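Local coordinates for protein nicastrin (Dictyostelium purpureum, PDB 4R12) that probably serves as an essential subunit of gamma-secretase, the complex that cleaves membrane proteins such as Notch receptors within the membrane, at residues 314-319 with 386-391; 352-357 with 394-399. One frame throughout, in Å; residues are numbered along the deposited sequence.

Contact 1 (314-319 with 386-391). With NAG (2-acetamido-2-deoxy-beta-D-glucopyranose), chain B.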
loop_
_atom_site.group_PDB
_atom_site.type_symbol
_atom_site.label_atom_id
_atom_site.label_comp_id
_atom_site.label_asym_id
_atom_site.label_seq_id
_atom_site.Cartn_x
_atom_site.Cartn_y
_atom_site.Cartn_z
ATOM N N ILE A 314 -11.614 19.799 11.418
ATOM C CA ILE A 314 -10.750 20.111 10.292
ATOM C C ILE A 314 -11.447 21.014 9.293
ATOM O O ILE A 314 -12.484 20.682 8.715
ATOM C CB ILE A 314 -10.234 18.834 9.580
ATOM C CG1 ILE A 314 -9.372 18.012 10.547
ATOM C CG2 ILE A 314 -9.389 19.203 8.353
ATOM C CD1 ILE A 314 -8.859 16.717 9.955
ATOM N N ASN A 315 -10.910 22.208 9.118
ATOM C CA ASN A 315 -11.347 23.155 8.104
ATOM C C ASN A 315 -10.391 23.105 6.937
ATOM O O ASN A 315 -9.266 23.416 7.090
ATOM C CB ASN A 315 -11.386 24.551 8.704
ATOM C CG ASN A 315 -11.856 25.610 7.733
ATOM O OD1 ASN A 315 -11.825 25.432 6.549
ATOM N ND2 ASN A 315 -12.274 26.727 8.262
ATOM N N PHE A 316 -10.858 22.680 5.782
ATOM C CA PHE A 316 -10.011 22.525 4.630
ATOM C C PHE A 316 -9.172 23.745 4.370
ATOM O O PHE A 316 -8.021 23.648 4.110
ATOM C CB PHE A 316 -10.812 22.186 3.384
ATOM C CG PHE A 316 -9.976 21.979 2.159
ATOM C CD1 PHE A 316 -9.448 20.767 1.878
ATOM C CD2 PHE A 316 -9.744 22.996 1.286
ATOM C CE1 PHE A 316 -8.688 20.563 0.765
ATOM C CE2 PHE A 316 -9.007 22.810 0.164
ATOM C CZ PHE A 316 -8.468 21.587 -0.102
ATOM N N THR A 317 -9.783 24.902 4.474
ATOM C CA THR A 317 -9.104 26.126 4.144
ATOM C C THR A 317 -8.027 26.517 5.133
ATOM O O THR A 317 -7.193 27.295 4.802
ATOM C CB THR A 317 -10.082 27.279 3.885
ATOM O OG1 THR A 317 -10.721 27.627 5.091
ATOM C CG2 THR A 317 -11.109 26.867 2.918
ATOM N N LYS A 318 -8.044 25.955 6.330
ATOM C CA LYS A 318 -6.962 26.149 7.280
ATOM C C LYS A 318 -5.704 25.342 6.993
ATOM O O LYS A 318 -4.687 25.583 7.593
ATOM C CB LYS A 318 -7.390 25.828 8.678
ATOM C CG LYS A 318 -8.369 26.773 9.294
ATOM C CD LYS A 318 -7.821 28.153 9.503
ATOM C CE LYS A 318 -8.955 29.068 9.921
ATOM N NZ LYS A 318 -8.529 30.193 10.764
ATOM N N ILE A 319 -5.787 24.372 6.101
ATOM C CA ILE A 319 -4.576 23.649 5.701
ATOM C C ILE A 319 -3.668 24.611 4.925
ATOM O O ILE A 319 -4.036 25.134 3.867
ATOM C CB ILE A 319 -4.909 22.396 4.865
ATOM C CG1 ILE A 319 -5.814 21.458 5.667
ATOM C CG2 ILE A 319 -3.640 21.658 4.458
ATOM C CD1 ILE A 319 -6.447 20.350 4.833
ATOM N N MET A 386 -1.711 15.509 -5.402
ATOM C CA MET A 386 -2.532 15.803 -6.566
ATOM C C MET A 386 -4.015 15.977 -6.224
ATOM O O MET A 386 -4.717 16.771 -6.867
ATOM C CB MET A 386 -2.374 14.706 -7.615
ATOM C CG MET A 386 -1.023 14.716 -8.304
ATOM S SD MET A 386 -0.874 13.389 -9.521
ATOM C CE MET A 386 0.523 13.972 -10.473
ATOM N N SER A 387 -4.496 15.250 -5.222
ATOM C CA SER A 387 -5.900 15.362 -4.847
ATOM C C SER A 387 -6.183 16.739 -4.265
ATOM O O SER A 387 -7.239 17.320 -4.516
ATOM C CB SER A 387 -6.289 14.270 -3.848
ATOM O OG SER A 387 -6.089 12.991 -4.418
ATOM N N PHE A 388 -5.242 17.269 -3.488
ATOM C CA PHE A 388 -5.423 18.600 -2.908
ATOM C C PHE A 388 -5.246 19.704 -3.950
ATOM O O PHE A 388 -5.960 20.707 -3.927
ATOM C CB PHE A 388 -4.457 18.809 -1.730
ATOM C CG PHE A 388 -4.764 17.932 -0.550
ATOM C CD1 PHE A 388 -4.341 16.618 -0.522
ATOM C CD2 PHE A 388 -5.509 18.416 0.516
ATOM C CE1 PHE A 388 -4.639 15.801 0.554
ATOM C CE2 PHE A 388 -5.809 17.601 1.596
ATOM C CZ PHE A 388 -5.381 16.288 1.607
ATOM N N LEU A 389 -4.310 19.515 -4.873
ATOM C CA LEU A 389 -4.038 20.543 -5.889
ATOM C C LEU A 389 -5.173 20.712 -6.899
ATOM O O LEU A 389 -5.252 21.730 -7.602
ATOM C CB LEU A 389 -2.737 20.216 -6.614
ATOM C CG LEU A 389 -1.512 20.415 -5.723
ATOM C CD1 LEU A 389 -0.334 19.599 -6.231
ATOM C CD2 LEU A 389 -1.172 21.901 -5.639
ATOM N N LYS A 390 -6.048 19.715 -6.979
ATOM C CA LYS A 390 -7.268 19.844 -7.771
ATOM C C LYS A 390 -8.213 20.856 -7.145
ATOM O O LYS A 390 -9.078 21.405 -7.817
ATOM C CB LYS A 390 -7.980 18.501 -7.901
ATOM C CG LYS A 390 -7.240 17.461 -8.713
ATOM C CD LYS A 390 -7.957 16.112 -8.637
ATOM C CE LYS A 390 -7.131 15.014 -9.301
ATOM N NZ LYS A 390 -7.809 13.679 -9.290
ATOM N N LYS A 391 -8.053 21.091 -5.849
ATOM C CA LYS A 391 -8.956 21.974 -5.121
ATOM C C LYS A 391 -8.341 23.333 -4.837
ATOM O O LYS A 391 -9.029 24.354 -4.884
ATOM C CB LYS A 391 -9.389 21.331 -3.804
ATOM C CG LYS A 391 -10.104 20.014 -3.983
ATOM C CD LYS A 391 -11.374 20.155 -4.819
ATOM C CE LYS A 391 -12.150 18.838 -4.782
ATOM N NZ LYS A 391 -13.424 18.873 -5.540
HETATM C C1 NAG B . -12.349 27.974 7.547
HETATM C C2 NAG B . -13.478 28.766 8.147
HETATM C C3 NAG B . -13.582 30.170 7.597
HETATM C C4 NAG B . -12.284 30.808 7.176
HETATM C C5 NAG B . -11.233 29.811 6.734
HETATM C C6 NAG B . -9.861 30.408 6.619
HETATM C C7 NAG B . -15.601 27.933 8.800
HETATM C C8 NAG B . -16.648 26.925 8.490
HETATM N N2 NAG B . -14.722 28.132 7.854
HETATM O O3 NAG B . -14.199 31.007 8.562
HETATM O O4 NAG B . -12.721 31.471 6.019
HETATM O O5 NAG B . -11.192 28.757 7.661
HETATM O O6 NAG B . -9.461 30.922 7.868
HETATM O O7 NAG B . -15.571 28.520 9.836
#
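Phe316, at the start of the 3-10 turn 316-318, faces Phe388 of helix 385-389 with their CA atoms 9.7 Å apart, and no hydrogen bond joins the two segments. With CG anti to the backbone N (chi1 -179°), Phe316 reaches across so that its CE1 comes within 3.8 Å of CD2 of Phe388. The rings meet obliquely. CZ of Phe316 also rests 3.8 Å from CB of Lys391, whose chain then bends and leads away, while Ile319 CD1 adds a looser apolar touch at CE2 of Phe388. Behind Phe316 lies the Asn315-Phe316-Thr317 glycosylation sequon: ND2 of Asn315 is bonded to C1 of the sugar, and its OD1 accepts the backbone N of Thr317 (3.0 Å) from above the carbonyl plane, closing an Asx turn. With CG anti to the carbonyl carbon (chi1 -69°), Lys318 lays its chain beside the sugar, CG 3.8 Å from O5; the outer chain is less surely placed, but an alanine here would probably leave that side of the sugar uncovered and freer to swing. Phe388 is packed further by Leu216 and Met218 of strand 214-220 and by Ile282 of helix 276-287, whose Phe281 and Leu285 cover Ile314.

Contact 2 (352-357 with 394-399); sequences SSVTDI and KIPVVV
Val354 and Val398 share the larger part of this contact, Val354 spreading its two methyls over two residues of 394-399. CG1 stands anti to the backbone N (chi1 179°) and meets CG2 of Val398 at 4.0 Å; CG2, on the other branch, reaches Pro396, equally near its CB and its CG (both 4.0 Å). The valine and the proline cross at about a right angle, with the one methyl set at the CB-CG bond of the ring. Val398 has the same rotamer as Val354 (chi1 -179°), but the two side chains run past each other in opposite directions, and it is the CG2 branch of Val398 that faces the helix. That methyl touches Thr355 as well, whose CG2 is 4.1 Å from Val398 CG2. Thr355 turns its hydroxyl back to its own helix, where OG1 makes a weak hydrogen bond with Thr351 O, and presents its methyl to the strand. This is a helix laid on a beta-sheet in the large lobe, a domain related to the zinc exopeptidases: strand 397-401 runs parallel to 319-325 on one flank and antiparallel to 339-347 on the other. Side chains alternate along it, Val398 pointing to helix 352-362 while Val397 points away and packs on Ser385 of helix 385-389. No hydrogen bond crosses between the segments. Around the apolar patch, Phe437 of helix 427-441 and Ile323 of strand 319-325 lie against Val354, and Leu344 of strand 339-347 touches both Thr355 and Val398.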
loop_
_atom_site.group_PDB
_atom_site.type_symbol
_atom_site.label_atom_id
_atom_site.label_comp_id
_atom_site.label_asym_id
_atom_site.label_seq_id
_atom_site.Cartn_x
_atom_site.Cartn_y
_atom_site.Cartn_z
ATOM N N SER A 352 9.461 27.998 -1.640
ATOM C CA SER A 352 10.886 28.113 -1.330
ATOM C C SER A 352 11.094 28.400 0.149
ATOM O O SER A 352 12.111 28.006 0.702
ATOM C CB SER A 352 11.564 29.189 -2.189
ATOM O OG SER A 352 10.954 30.453 -2.018
ATOM N N SER A 353 10.124 29.060 0.788
ATOM C CA SER A 353 10.173 29.294 2.236
ATOM C C SER A 353 10.284 27.988 3.001
ATOM O O SER A 353 11.040 27.878 3.971
ATOM C CB SER A 353 8.929 30.039 2.718
ATOM O OG SER A 353 9.005 31.402 2.367
ATOM N N VAL A 354 9.500 27.014 2.551
ATOM C CA VAL A 354 9.442 25.693 3.153
ATOM C C VAL A 354 10.651 24.840 2.781
ATOM O O VAL A 354 11.288 24.270 3.657
ATOM C CB VAL A 354 8.143 24.976 2.747
ATOM C CG1 VAL A 354 8.066 23.573 3.348
ATOM C CG2 VAL A 354 6.941 25.825 3.166
ATOM N N THR A 355 11.001 24.766 1.497
ATOM C CA THR A 355 12.158 23.950 1.116
ATOM C C THR A 355 13.480 24.509 1.667
ATOM O O THR A 355 14.419 23.740 1.923
ATOM C CB THR A 355 12.288 23.796 -0.418
ATOM O OG1 THR A 355 12.446 25.077 -1.027
ATOM C CG2 THR A 355 11.055 23.084 -1.012
ATOM N N ASP A 356 13.564 25.825 1.854
ATOM C CA ASP A 356 14.775 26.397 2.462
ATOM C C ASP A 356 15.016 25.799 3.857
ATOM O O ASP A 356 16.152 25.501 4.225
ATOM C CB ASP A 356 14.692 27.928 2.551
ATOM C CG ASP A 356 14.972 28.622 1.210
ATOM O OD1 ASP A 356 15.216 27.930 0.189
ATOM O OD2 ASP A 356 14.934 29.867 1.181
ATOM N N ILE A 357 13.947 25.595 4.620
ATOM C CA ILE A 357 14.079 25.028 5.963
ATOM C C ILE A 357 14.533 23.565 5.900
ATOM O O ILE A 357 15.382 23.127 6.691
ATOM C CB ILE A 357 12.754 25.152 6.749
ATOM C CG1 ILE A 357 12.413 26.631 6.941
ATOM C CG2 ILE A 357 12.861 24.469 8.102
ATOM C CD1 ILE A 357 10.945 26.901 7.138
ATOM N N LYS A 394 -3.302 27.542 -3.510
ATOM C CA LYS A 394 -3.012 28.670 -2.626
ATOM C C LYS A 394 -1.944 28.398 -1.565
ATOM O O LYS A 394 -1.524 29.314 -0.851
ATOM C CB LYS A 394 -4.295 29.112 -1.917
ATOM C CG LYS A 394 -5.100 30.179 -2.631
ATOM C CD LYS A 394 -5.499 29.766 -4.033
ATOM C CE LYS A 394 -6.307 30.867 -4.707
ATOM N NZ LYS A 394 -6.520 30.599 -6.154
ATOM N N ILE A 395 -1.512 27.146 -1.451
ATOM C CA ILE A 395 -0.630 26.760 -0.356
ATOM C C ILE A 395 0.585 25.974 -0.839
ATOM O O ILE A 395 0.530 25.321 -1.876
ATOM C CB ILE A 395 -1.384 25.918 0.688
ATOM C CG1 ILE A 395 -1.954 24.658 0.041
ATOM C CG2 ILE A 395 -2.509 26.732 1.322
ATOM C CD1 ILE A 395 -2.431 23.650 1.043
ATOM N N PRO A 396 1.694 26.041 -0.085
ATOM C CA PRO A 396 2.892 25.310 -0.505
ATOM C C PRO A 396 2.730 23.793 -0.356
ATOM O O PRO A 396 2.295 23.297 0.689
ATOM C CB PRO A 396 3.976 25.854 0.428
ATOM C CG PRO A 396 3.230 26.333 1.630
ATOM C CD PRO A 396 1.937 26.864 1.114
ATOM N N VAL A 397 3.078 23.081 -1.418
ATOM C CA VAL A 397 3.037 21.632 -1.440
ATOM C C VAL A 397 4.426 21.117 -1.779
ATOM O O VAL A 397 5.029 21.544 -2.763
ATOM C CB VAL A 397 2.020 21.112 -2.464
ATOM C CG1 VAL A 397 2.108 19.593 -2.579
ATOM C CG2 VAL A 397 0.599 21.553 -2.093
ATOM N N VAL A 398 4.946 20.236 -0.934
ATOM C CA VAL A 398 6.257 19.652 -1.146
ATOM C C VAL A 398 6.136 18.143 -1.123
ATOM O O VAL A 398 5.787 17.556 -0.094
ATOM C CB VAL A 398 7.272 20.090 -0.081
ATOM C CG1 VAL A 398 8.629 19.456 -0.366
ATOM C CG2 VAL A 398 7.383 21.631 -0.028
ATOM N N VAL A 399 6.396 17.531 -2.268
ATOM C CA VAL A 399 6.443 16.084 -2.363
ATOM C C VAL A 399 7.910 15.663 -2.315
ATOM O O VAL A 399 8.710 16.065 -3.152
ATOM C CB VAL A 399 5.763 15.578 -3.650
ATOM C CG1 VAL A 399 5.767 14.062 -3.706
ATOM C CG2 VAL A 399 4.329 16.114 -3.732
#

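How the contacts relate
The centres of the two contacts lie about 15 Å apart in the large lobe, and their segments alternate along the chain: 314-319, 352-357, 386-391, 394-399. Segment 314-319 leads into strand 319-325, the parallel neighbour of strand 397-401, and helix 385-389 comes just before that same strand, so the two contacts share strands 319-325 and 397-401 as neighbours. They touch directly, Ile319 O lying 3.4 Å from Ile395 CG2 and Leu389 CD2 4.0 Å from Val397 CG2. Helix 385-389 and helix 352-362 cover opposite faces of strand 397-401, giving helical layers on both sides of the sheet, with the glycan of Asn315 at the margin of contact 1.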